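Local coordinates for DNA repair protein RAD7 (Saccharomyces cerevisiae, PDB 5ZB2), which promotes global genome nucleotide excision repair, the removal of damage from nontranscribed DNA, as a component of the yeast global genome repair complex, at residues A[18-21]-A[22-25]; A[149-152]-A[153-157]; A[201-205]-A[206-210]. One frame throughout, in Å; residues are numbered along the deposited sequence.

From the N terminus the chain first runs through helix 8-41, where contact 1 joins consecutive turns, its centre about 40 Å from the centre of the chain. The leucine-rich-repeat solenoid follows. Contact 2 closes the short loop from helix 141-150 to strand 157-161, and contact 3 closes the corresponding loop from helix 199-202 to strand 210-214. All three are local contacts within continuous chain, arranged in series, so none nests in or crosses another. Helix 168-178 and strand 184-188 lie between contacts 2 and 3 along the chain and touch both; the centres of these two contacts are about 14 Å apart. Contact 1 instead meets a second copy of the protein and Elongin-C.

Contact 1 (A[18-21]-A[22-25]); sequences ENIS and KWQK
The first torsions of I20 and W23 bring a methyl beside the indole: CG2 of I20 is anti to its backbone N, and chi1 of W23 is 162°, which likewise sets CG of the indole opposite the main-chain nitrogen. The side chains slant across one another, with I20 CG2 4.1 Å from W23 CE3. The same ring carbon, W23 CE3, approaches I20 O at 3.5 Å, and this carbonyl oxygen lies in the indole plane at the ring edge. I20 O is also the acceptor for Q24 N at 2.8 Å, while CG of Q24 lies 3.1 Å from it. The i to i+4 pattern of the helix continues from W23 N to N19 O (2.9 Å) and from K22 N to E18 O (3.3 Å). W23 NE1 bonds to V34 O of the second subunit, and N19 ND2 to K15 O, with a weak bond to T88 of Elongin-C. Bound polyethylene glycol chains, probably from the crystallisation liquor, touch W23 and Q24. The turn, part of a hydrophilic region, is thus two-faced: buried I20 and W23 serve a subunit interface where the indole N-H is satisfied across chains, while K22 and K25 are exposed.

Contact 2 (A[149-152]-A[153-157]); sequences VIMK and GRLEE
M151 to R154 form a type II beta turn, with K152 in polyproline-like and G153 in positive-phi (78°) geometry, by which the chain leaves helix 141-150 and heads for strand 157-161 of the leucine-rich-repeat solenoid. M151 O closes the turn by accepting R154 N at 2.8 Å, and takes a second, longer bond from L155 N at 3.3 Å. R154 then folds back over the turn. Its chain is bent at chi3 (49°), which carries the guanidinium back to the C-terminal part of helix 141-150, where NH1 donates to I150 O at 3.2 Å with a bent angle of 136°, from above the carbonyl plane and not on a lone pair. The same nitrogen bonds to A122 O of helix 115-124, so it bridges carbonyls from two helices. L155 CD1 meets M151 CE at 4.0 Å, and the same side chain packs on L174 and C178 of helix 168-178. Farther on, the E157 carboxylate bonds to the hydroxyls of S130 and S184. The M151 side chain crosses that of R154 at about a right angle, placing SD 3.4 Å above one guanidinium face, off centre toward the rim, and 3.6 Å from R154 CZ.

Contact 3 (A[201-205]-A[206-210]); sequences QYLVN and DEFHS
L203 and F208 meet on the buried side of the turn that follows helix 199-202. Both methyls of L203 reach the ring, CD1 and CD2 each lying 4.1 Å from F208 CE2, and the two side chains slant past one another. F208 has CG anti to its backbone N (chi1 -163°), which swings the ring back toward the leucine. The polar part of the turn is held by two hydrogen bonds. N205 to F208 make a type I beta turn, closed by F208 N to N205 O at 3.1 Å. N205 adds an Asx turn: its OD1 accepts E207 N at 2.9 Å, the donor tilted 18° from the plane of the side-chain amide, and also lies 3.4 Å from E207 CB. The other end of that amide, ND2, is anchored on S180 O, which fixes how the group is rotated. By contrast, V204, D206 and E207 form the exposed side, where D206 has merely a long, weak ion pair with R236. Beneath the turn, L203 packs on L175 of helix 168-178 and L230 of helix 224-234, while F208 rests on I234 of the latter helix. Both also touch L185 of strand 184-188, and S210 then begins strand 210-214, with a backbone hydrogen bond to L185.

Contact 1 (A[18-21]-A[22-25])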
loop_
_atom_site.group_PDB
_atom_site.type_symbol
_atom_site.label_atom_id
_atom_site.label_comp_id
_atom_site.label_asym_id
_atom_site.label_seq_id
_atom_site.Cartn_x
_atom_site.Cartn_y
_atom_site.Cartn_z
ATOM N N GLU A 18 3.334 0.690 -22.828
ATOM C CA GLU A 18 2.143 1.351 -23.355
ATOM C C GLU A 18 0.922 0.444 -23.259
ATOM O O GLU A 18 -0.177 0.904 -22.923
ATOM C CB GLU A 18 2.371 1.782 -24.805
ATOM C CG GLU A 18 3.324 2.954 -24.968
ATOM C CD GLU A 18 3.519 3.343 -26.422
ATOM O OE1 GLU A 18 3.941 4.490 -26.680
ATOM O OE2 GLU A 18 3.248 2.500 -27.306
ATOM N N ASN A 19 1.090 -0.848 -23.546
ATOM C CA ASN A 19 -0.050 -1.755 -23.508
ATOM C C ASN A 19 -0.467 -2.103 -22.087
ATOM O O ASN A 19 -1.636 -2.431 -21.857
ATOM C CB ASN A 19 0.258 -3.029 -24.292
ATOM C CG ASN A 19 -0.002 -2.870 -25.776
ATOM O OD1 ASN A 19 -1.133 -3.026 -26.238
ATOM N ND2 ASN A 19 1.044 -2.549 -26.533
ATOM N N ILE A 20 0.454 -2.045 -21.121
ATOM C CA ILE A 20 0.045 -2.201 -19.727
ATOM C C ILE A 20 -0.899 -1.073 -19.338
ATOM O O ILE A 20 -1.948 -1.307 -18.728
ATOM C CB ILE A 20 1.274 -2.260 -18.799
ATOM C CG1 ILE A 20 2.136 -3.482 -19.127
ATOM C CG2 ILE A 20 0.836 -2.325 -17.335
ATOM C CD1 ILE A 20 3.470 -3.505 -18.412
ATOM N N SER A 21 -0.557 0.163 -19.710
ATOM C CA SER A 21 -1.396 1.306 -19.363
ATOM C C SER A 21 -2.805 1.138 -19.913
ATOM O O SER A 21 -3.793 1.351 -19.200
ATOM C CB SER A 21 -0.765 2.594 -19.890
ATOM O OG SER A 21 0.495 2.818 -19.286
ATOM N N LYS A 22 -2.925 0.752 -21.184
ATOM C CA LYS A 22 -4.252 0.549 -21.751
ATOM C C LYS A 22 -4.958 -0.621 -21.081
ATOM O O LYS A 22 -6.171 -0.573 -20.848
ATOM C CB LYS A 22 -4.161 0.328 -23.261
ATOM C CG LYS A 22 -5.511 0.122 -23.939
ATOM C CD LYS A 22 -6.480 1.264 -23.635
ATOM C CE LYS A 22 -7.884 0.963 -24.119
ATOM N NZ LYS A 22 -8.852 1.957 -23.582
ATOM N N TRP A 23 -4.211 -1.678 -20.757
ATOM C CA TRP A 23 -4.790 -2.811 -20.047
ATOM C C TRP A 23 -5.244 -2.429 -18.641
ATOM O O TRP A 23 -6.170 -3.050 -18.106
ATOM C CB TRP A 23 -3.776 -3.953 -20.000
ATOM C CG TRP A 23 -4.049 -4.988 -18.960
ATOM C CD1 TRP A 23 -4.758 -6.143 -19.115
ATOM C CD2 TRP A 23 -3.601 -4.971 -17.602
ATOM N NE1 TRP A 23 -4.782 -6.845 -17.936
ATOM C CE2 TRP A 23 -4.080 -6.144 -16.989
ATOM C CE3 TRP A 23 -2.841 -4.076 -16.844
ATOM C CZ2 TRP A 23 -3.822 -6.447 -15.654
ATOM C CZ3 TRP A 23 -2.590 -4.375 -15.521
ATOM C CH2 TRP A 23 -3.079 -5.550 -14.938
ATOM N N GLN A 24 -4.614 -1.421 -18.026
ATOM C CA GLN A 24 -5.046 -0.971 -16.704
ATOM C C GLN A 24 -6.537 -0.658 -16.700
ATOM O O GLN A 24 -7.277 -1.107 -15.818
ATOM C CB GLN A 24 -4.259 0.268 -16.270
ATOM C CG GLN A 24 -2.781 0.059 -16.022
ATOM C CD GLN A 24 -2.494 -0.551 -14.673
ATOM O OE1 GLN A 24 -3.297 -1.312 -14.138
ATOM N NE2 GLN A 24 -1.340 -0.219 -14.113
ATOM N N LYS A 25 -6.992 0.123 -17.683
ATOM C CA LYS A 25 -8.399 0.505 -17.730
ATOM C C LYS A 25 -9.298 -0.715 -17.885
ATOM O O LYS A 25 -10.345 -0.808 -17.237
ATOM C CB LYS A 25 -8.630 1.503 -18.864
ATOM C CG LYS A 25 -7.881 2.814 -18.672
ATOM C CD LYS A 25 -8.296 3.858 -19.696
ATOM C CE LYS A 25 -7.587 5.182 -19.449
ATOM N NZ LYS A 25 -8.015 6.236 -20.410
#

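Contact 2 (A[149-152]-A[153-157])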
loop_
_atom_site.group_PDB
_atom_site.type_symbol
_atom_site.label_atom_id
_atom_site.label_comp_id
_atom_site.label_asym_id
_atom_site.label_seq_id
_atom_site.Cartn_x
_atom_site.Cartn_y
_atom_site.Cartn_z
ATOM N N VAL A 149 -1.423 23.215 -1.715
ATOM C CA VAL A 149 -0.888 23.564 -3.030
ATOM C C VAL A 149 -1.527 22.690 -4.104
ATOM O O VAL A 149 -1.952 23.177 -5.158
ATOM C CB VAL A 149 0.647 23.439 -3.038
ATOM C CG1 VAL A 149 1.208 23.610 -4.450
ATOM C CG2 VAL A 149 1.267 24.467 -2.100
ATOM N N ILE A 150 -1.613 21.383 -3.846
ATOM C CA ILE A 150 -2.205 20.465 -4.814
ATOM C C ILE A 150 -3.678 20.778 -5.036
ATOM O O ILE A 150 -4.197 20.587 -6.142
ATOM C CB ILE A 150 -2.004 19.007 -4.350
ATOM C CG1 ILE A 150 -0.514 18.657 -4.362
ATOM C CG2 ILE A 150 -2.782 18.036 -5.244
ATOM C CD1 ILE A 150 -0.185 17.325 -3.737
ATOM N N MET A 151 -4.378 21.240 -4.001
ATOM C CA MET A 151 -5.802 21.538 -4.098
ATOM C C MET A 151 -6.079 22.989 -4.483
ATOM O O MET A 151 -7.244 23.397 -4.504
ATOM C CB MET A 151 -6.499 21.224 -2.764
ATOM C CG MET A 151 -6.470 19.751 -2.357
ATOM S SD MET A 151 -7.282 18.660 -3.545
ATOM C CE MET A 151 -8.981 19.214 -3.422
ATOM N N LYS A 152 -5.043 23.768 -4.776
ATOM C CA LYS A 152 -5.202 25.169 -5.144
ATOM C C LYS A 152 -6.273 25.337 -6.214
ATOM O O LYS A 152 -6.216 24.704 -7.272
ATOM C CB LYS A 152 -3.859 25.710 -5.640
ATOM C CG LYS A 152 -3.861 27.181 -6.015
ATOM C CD LYS A 152 -2.482 27.625 -6.478
ATOM C CE LYS A 152 -2.471 29.094 -6.870
ATOM N NZ LYS A 152 -1.131 29.533 -7.352
ATOM N N GLY A 153 -7.261 26.186 -5.930
ATOM C CA GLY A 153 -8.314 26.476 -6.878
ATOM C C GLY A 153 -9.393 25.423 -6.996
ATOM O O GLY A 153 -10.383 25.656 -7.701
ATOM N N ARG A 154 -9.242 24.274 -6.336
ATOM C CA ARG A 154 -10.218 23.192 -6.403
ATOM C C ARG A 154 -11.037 23.036 -5.132
ATOM O O ARG A 154 -12.169 22.554 -5.198
ATOM C CB ARG A 154 -9.515 21.857 -6.682
ATOM C CG ARG A 154 -8.658 21.824 -7.941
ATOM C CD ARG A 154 -7.643 20.684 -7.874
ATOM N NE ARG A 154 -8.268 19.416 -7.496
ATOM C CZ ARG A 154 -7.604 18.345 -7.074
ATOM N NH1 ARG A 154 -6.281 18.372 -6.965
ATOM N NH2 ARG A 154 -8.267 17.241 -6.755
ATOM N N LEU A 155 -10.491 23.423 -3.984
ATOM C CA LEU A 155 -11.099 23.139 -2.690
ATOM C C LEU A 155 -12.130 24.216 -2.367
ATOM O O LEU A 155 -11.777 25.371 -2.113
ATOM C CB LEU A 155 -10.020 23.065 -1.613
ATOM C CG LEU A 155 -10.415 22.487 -0.259
ATOM C CD1 LEU A 155 -10.904 21.052 -0.395
ATOM C CD2 LEU A 155 -9.228 22.564 0.686
ATOM N N GLU A 156 -13.408 23.833 -2.376
ATOM C CA GLU A 156 -14.496 24.739 -2.031
ATOM C C GLU A 156 -14.982 24.575 -0.597
ATOM O O GLU A 156 -15.620 25.493 -0.068
ATOM C CB GLU A 156 -15.682 24.524 -2.981
ATOM C CG GLU A 156 -15.365 24.816 -4.440
ATOM C CD GLU A 156 -16.442 24.322 -5.390
ATOM O OE1 GLU A 156 -16.162 24.229 -6.604
ATOM O OE2 GLU A 156 -17.561 24.018 -4.928
ATOM N N GLU A 157 -14.699 23.441 0.041
ATOM C CA GLU A 157 -15.196 23.154 1.382
ATOM C C GLU A 157 -14.119 22.406 2.151
ATOM O O GLU A 157 -13.655 21.352 1.705
ATOM C CB GLU A 157 -16.488 22.335 1.321
ATOM C CG GLU A 157 -17.075 22.002 2.671
ATOM C CD GLU A 157 -18.503 21.500 2.577
ATOM O OE1 GLU A 157 -18.744 20.521 1.838
ATOM O OE2 GLU A 157 -19.387 22.091 3.233
#

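Contact 3 (A[201-205]-A[206-210])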
loop_
_atom_site.group_PDB
_atom_site.type_symbol
_atom_site.label_atom_id
_atom_site.label_comp_id
_atom_site.label_asym_id
_atom_site.label_seq_id
_atom_site.Cartn_x
_atom_site.Cartn_y
_atom_site.Cartn_z
ATOM N N GLN A 201 -9.991 38.646 5.652
ATOM C CA GLN A 201 -9.182 39.044 4.503
ATOM C C GLN A 201 -9.373 38.098 3.324
ATOM O O GLN A 201 -9.453 38.543 2.172
ATOM C CB GLN A 201 -7.702 39.087 4.886
ATOM C CG GLN A 201 -7.369 40.005 6.040
ATOM C CD GLN A 201 -5.875 40.152 6.240
ATOM O OE1 GLN A 201 -5.089 39.967 5.308
ATOM N NE2 GLN A 201 -5.472 40.481 7.460
ATOM N N TYR A 202 -9.435 36.791 3.585
ATOM C CA TYR A 202 -9.306 35.799 2.527
ATOM C C TYR A 202 -10.625 35.191 2.075
ATOM O O TYR A 202 -10.700 34.698 0.945
ATOM C CB TYR A 202 -8.379 34.668 2.981
ATOM C CG TYR A 202 -6.920 35.055 3.032
ATOM C CD1 TYR A 202 -6.117 34.957 1.902
ATOM C CD2 TYR A 202 -6.340 35.500 4.211
ATOM C CE1 TYR A 202 -4.786 35.303 1.941
ATOM C CE2 TYR A 202 -5.004 35.849 4.258
ATOM C CZ TYR A 202 -4.232 35.747 3.120
ATOM O OH TYR A 202 -2.900 36.087 3.156
ATOM N N LEU A 203 -11.656 35.197 2.918
ATOM C CA LEU A 203 -12.916 34.529 2.593
ATOM C C LEU A 203 -13.799 35.515 1.835
ATOM O O LEU A 203 -14.748 36.091 2.368
ATOM C CB LEU A 203 -13.591 34.018 3.861
ATOM C CG LEU A 203 -12.802 33.010 4.697
ATOM C CD1 LEU A 203 -13.627 32.572 5.895
ATOM C CD2 LEU A 203 -12.390 31.802 3.864
ATOM N N VAL A 204 -13.480 35.695 0.553
ATOM C CA VAL A 204 -14.106 36.727 -0.268
ATOM C C VAL A 204 -15.081 36.159 -1.286
ATOM O O VAL A 204 -15.737 36.938 -1.992
ATOM C CB VAL A 204 -13.045 37.592 -0.975
ATOM C CG1 VAL A 204 -12.136 38.256 0.055
ATOM C CG2 VAL A 204 -12.233 36.758 -1.956
ATOM N N ASN A 205 -15.211 34.837 -1.386
ATOM C CA ASN A 205 -16.128 34.263 -2.361
ATOM C C ASN A 205 -17.542 34.770 -2.110
ATOM O O ASN A 205 -18.074 34.646 -1.003
ATOM C CB ASN A 205 -16.095 32.740 -2.297
ATOM C CG ASN A 205 -16.718 32.092 -3.520
ATOM O OD1 ASN A 205 -17.942 32.042 -3.656
ATOM N ND2 ASN A 205 -15.875 31.584 -4.415
ATOM N N ASP A 206 -18.151 35.340 -3.149
ATOM C CA ASP A 206 -19.478 35.933 -3.037
ATOM C C ASP A 206 -20.583 34.908 -2.811
ATOM O O ASP A 206 -21.746 35.308 -2.697
ATOM C CB ASP A 206 -19.780 36.749 -4.296
ATOM C CG ASP A 206 -18.815 37.906 -4.488
ATOM O OD1 ASP A 206 -18.480 38.578 -3.490
ATOM O OD2 ASP A 206 -18.384 38.139 -5.638
ATOM N N GLU A 207 -20.264 33.611 -2.740
ATOM C CA GLU A 207 -21.258 32.575 -2.477
ATOM C C GLU A 207 -21.006 31.848 -1.158
ATOM O O GLU A 207 -21.580 30.780 -0.929
ATOM C CB GLU A 207 -21.290 31.568 -3.629
ATOM C CG GLU A 207 -21.809 32.130 -4.938
ATOM C CD GLU A 207 -21.617 31.169 -6.094
ATOM O OE1 GLU A 207 -20.559 30.504 -6.145
ATOM O OE2 GLU A 207 -22.525 31.070 -6.946
ATOM N N PHE A 208 -20.164 32.403 -0.286
ATOM C CA PHE A 208 -19.831 31.729 0.965
ATOM C C PHE A 208 -21.097 31.483 1.774
ATOM O O PHE A 208 -21.926 32.384 1.936
ATOM C CB PHE A 208 -18.835 32.564 1.775
ATOM C CG PHE A 208 -18.143 31.788 2.858
ATOM C CD1 PHE A 208 -18.734 31.622 4.098
ATOM C CD2 PHE A 208 -16.904 31.212 2.628
ATOM C CE1 PHE A 208 -18.098 30.896 5.094
ATOM C CE2 PHE A 208 -16.266 30.489 3.616
ATOM C CZ PHE A 208 -16.863 30.330 4.851
ATOM N N HIS A 209 -21.248 30.260 2.291
ATOM C CA HIS A 209 -22.499 29.897 2.946
ATOM C C HIS A 209 -22.369 29.139 4.263
ATOM O O HIS A 209 -23.381 29.022 4.962
ATOM C CB HIS A 209 -23.369 29.066 1.988
ATOM C CG HIS A 209 -22.704 27.827 1.469
ATOM N ND1 HIS A 209 -22.527 26.698 2.240
ATOM C CD2 HIS A 209 -22.195 27.533 0.250
ATOM C CE1 HIS A 209 -21.929 25.766 1.521
ATOM N NE2 HIS A 209 -21.715 26.247 0.310
ATOM N N SER A 210 -21.193 28.634 4.643
ATOM C CA SER A 210 -21.065 27.808 5.844
ATOM C C SER A 210 -19.783 28.149 6.590
ATOM O O SER A 210 -18.683 27.951 6.064
ATOM C CB SER A 210 -21.085 26.317 5.492
ATOM O OG SER A 210 -22.382 25.899 5.106
#